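Local coordinates for glyoxylate reductase (PDB 3WNV), which probably catalyses the reduction of glyoxylate to glycolate with a nicotinamide cofactor, as a member of the D-isomer-specific 2-hydroxyacid dehydrogenase family, at residues Asn91-Val94 with Asp95-Thr98. Residues are numbered along the deposited sequence; the frame is centred on the assembly and turned at random.
Sequences NIDV and DAAT
An aspartate N-cap starts the short helix 94-99, where Asp93 meets Ala96 and Ala97. This helix joins strands 81-85 and 103-105, neighbouring parallel strands of the five-stranded sheet, so the cap opens the helix of a beta-alpha-beta crossover. Asp93 OD1 accepts from Ala96 N at 3.0 Å, with a nearly straight N-H...O angle of 169°. CG stands anti to the backbone N of Asp93 (chi1 -174°), and the carboxylate reaches forward over the first turn. The N-H meets OD1 from above the carboxylate plane, 61° out of that plane. The same oxygen takes a hydrogen bond from a water, which in turn accepts from Asp95 N at 3.0 Å. The methyl of Ala96 packs against the carboxylate, with CB 3.6 Å from Asp93 CG. Arg69 of helix 69-74 touches both of these side chains.

Beyond the cap the main-chain bonds of the helix follow. Asp93 O accepts from Ala97 N at 3.1 Å, and Val94 O accepts from Thr98 N at 3.0 Å. Thr98 OG1 also lies 3.2 Å from Val94 O, while the side-chain amide of Gln327 is hydrogen-bonded to this hydroxyl. The CB of Val94 points away from the following turn, and its side chain packs on Tyr89 of the preceding loop and on Val324 and Gln327 near the C-terminal end of the chain. Ala97 packs on Ile72 and Ile104.

Asp93 thus serves one first-turn N-H directly and a second through water. Its carboxylate, probably charged, would also interact favourably with the positive end of the helix dipole.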
ATOM      1  N   ASN A  91       1.053   9.712   2.876  1.00 14.58           N
ATOM      2  CA  ASN A  91       2.100  10.739   3.106  1.00 14.20           C
ATOM      3  C   ASN A  91       1.839  12.079   2.368  1.00 17.05           C
ATOM      4  O   ASN A  91       2.703  12.971   2.294  1.00 16.21           O
ATOM      5  CB  ASN A  91       3.478  10.187   2.755  1.00 12.58           C
ATOM      6  CG  ASN A  91       3.487   9.513   1.420  1.00 14.46           C
ATOM      7  OD1 ASN A  91       2.690   9.868   0.518  1.00 17.01           O
ATOM      8  ND2 ASN A  91       4.327   8.493   1.288  1.00 14.51           N
ATOM      9  N   ILE A  92       0.636  12.228   1.820  1.00 15.71           N
ATOM     10  CA  ILE A  92       0.202  13.529   1.305  1.00 13.20           C
ATOM     11  C   ILE A  92      -1.035  13.985   2.091  1.00 14.27           C
ATOM     12  O   ILE A  92      -1.988  13.213   2.260  1.00 17.39           O
ATOM     13  CB  ILE A  92      -0.208  13.429  -0.147  1.00 16.65           C
ATOM     14  CG1 ILE A  92       0.912  12.807  -0.965  1.00 15.48           C
ATOM     15  CG2 ILE A  92      -0.641  14.809  -0.693  1.00 14.33           C
ATOM     16  CD1 ILE A  92       0.559  12.647  -2.446  1.00 21.14           C
ATOM     17  N   ASP A  93      -1.030  15.232   2.555  1.00 13.56           N
ATOM     18  CA  ASP A  93      -2.203  15.789   3.206  1.00 10.76           C
ATOM     19  C   ASP A  93      -3.125  16.322   2.133  1.00 15.29           C
ATOM     20  O   ASP A  93      -3.015  17.480   1.694  1.00 16.28           O
ATOM     21  CB  ASP A  93      -1.764  16.912   4.126  1.00 17.98           C
ATOM     22  CG  ASP A  93      -2.903  17.465   4.964  1.00 21.41           C
ATOM     23  OD1 ASP A  93      -4.088  17.447   4.515  1.00 16.28           O
ATOM     24  OD2 ASP A  93      -2.597  17.936   6.076  1.00 16.96           O
ATOM     25  N   VAL A  94      -4.042  15.476   1.690  1.00 15.35           N
ATOM     26  CA  VAL A  94      -4.947  15.845   0.613  1.00 16.18           C
ATOM     27  C   VAL A  94      -5.790  17.113   0.850  1.00 17.74           C
ATOM     28  O   VAL A  94      -5.916  17.947  -0.033  1.00 16.20           O
ATOM     29  CB  VAL A  94      -5.824  14.650   0.195  1.00 17.74           C
ATOM     30  CG1 VAL A  94      -6.819  15.077  -0.887  1.00 20.46           C
ATOM     31  CG2 VAL A  94      -4.932  13.463  -0.269  1.00 22.32           C
ATOM     32  N   ASP A  95      -6.385  17.280   2.030  1.00 16.45           N
ATOM     33  CA  ASP A  95      -7.108  18.509   2.293  1.00 17.11           C
ATOM     34  C   ASP A  95      -6.228  19.764   2.239  1.00 15.24           C
ATOM     35  O   ASP A  95      -6.657  20.817   1.727  1.00 16.34           O
ATOM     36  CB  ASP A  95      -7.835  18.432   3.649  1.00 22.49           C
ATOM     37  CG  ASP A  95      -8.982  17.427   3.636  1.00 32.09           C
ATOM     38  OD1 ASP A  95      -9.353  16.959   2.540  1.00 34.51           O
ATOM     39  OD2 ASP A  95      -9.526  17.110   4.713  1.00 32.67           O
ATOM     40  N   ALA A  96      -5.005  19.687   2.776  1.00 14.58           N
ATOM     41  CA  ALA A  96      -4.108  20.863   2.634  1.00  9.74           C
ATOM     42  C   ALA A  96      -3.865  21.207   1.158  1.00 13.81           C
ATOM     43  O   ALA A  96      -3.878  22.403   0.754  1.00 10.97           O
ATOM     44  CB  ALA A  96      -2.758  20.643   3.384  1.00 10.94           C
ATOM     45  N   ALA A  97      -3.682  20.168   0.340  1.00 16.39           N
ATOM     46  CA  ALA A  97      -3.523  20.383  -1.097  1.00 13.90           C
ATOM     47  C   ALA A  97      -4.730  21.052  -1.744  1.00 14.03           C
ATOM     48  O   ALA A  97      -4.586  21.995  -2.526  1.00 14.73           O
ATOM     49  CB  ALA A  97      -3.192  19.070  -1.806  1.00 13.78           C
ATOM     50  N   THR A  98      -5.923  20.570  -1.405  1.00 16.64           N
ATOM     51  CA  THR A  98      -7.161  21.140  -1.943  1.00 15.78           C
ATOM     52  C   THR A  98      -7.219  22.634  -1.608  1.00 19.68           C
ATOM     53  O   THR A  98      -7.499  23.480  -2.475  1.00 22.14           O
ATOM     54  CB  THR A  98      -8.384  20.398  -1.358  1.00 19.46           C
ATOM     55  OG1 THR A  98      -8.326  19.027  -1.799  1.00 17.56           O
ATOM     56  CG2 THR A  98      -9.698  21.055  -1.820  1.00 23.25           C
TER
HETATM   57  O   HOH W   1      -6.208  15.348   4.282  1.00 32.63           O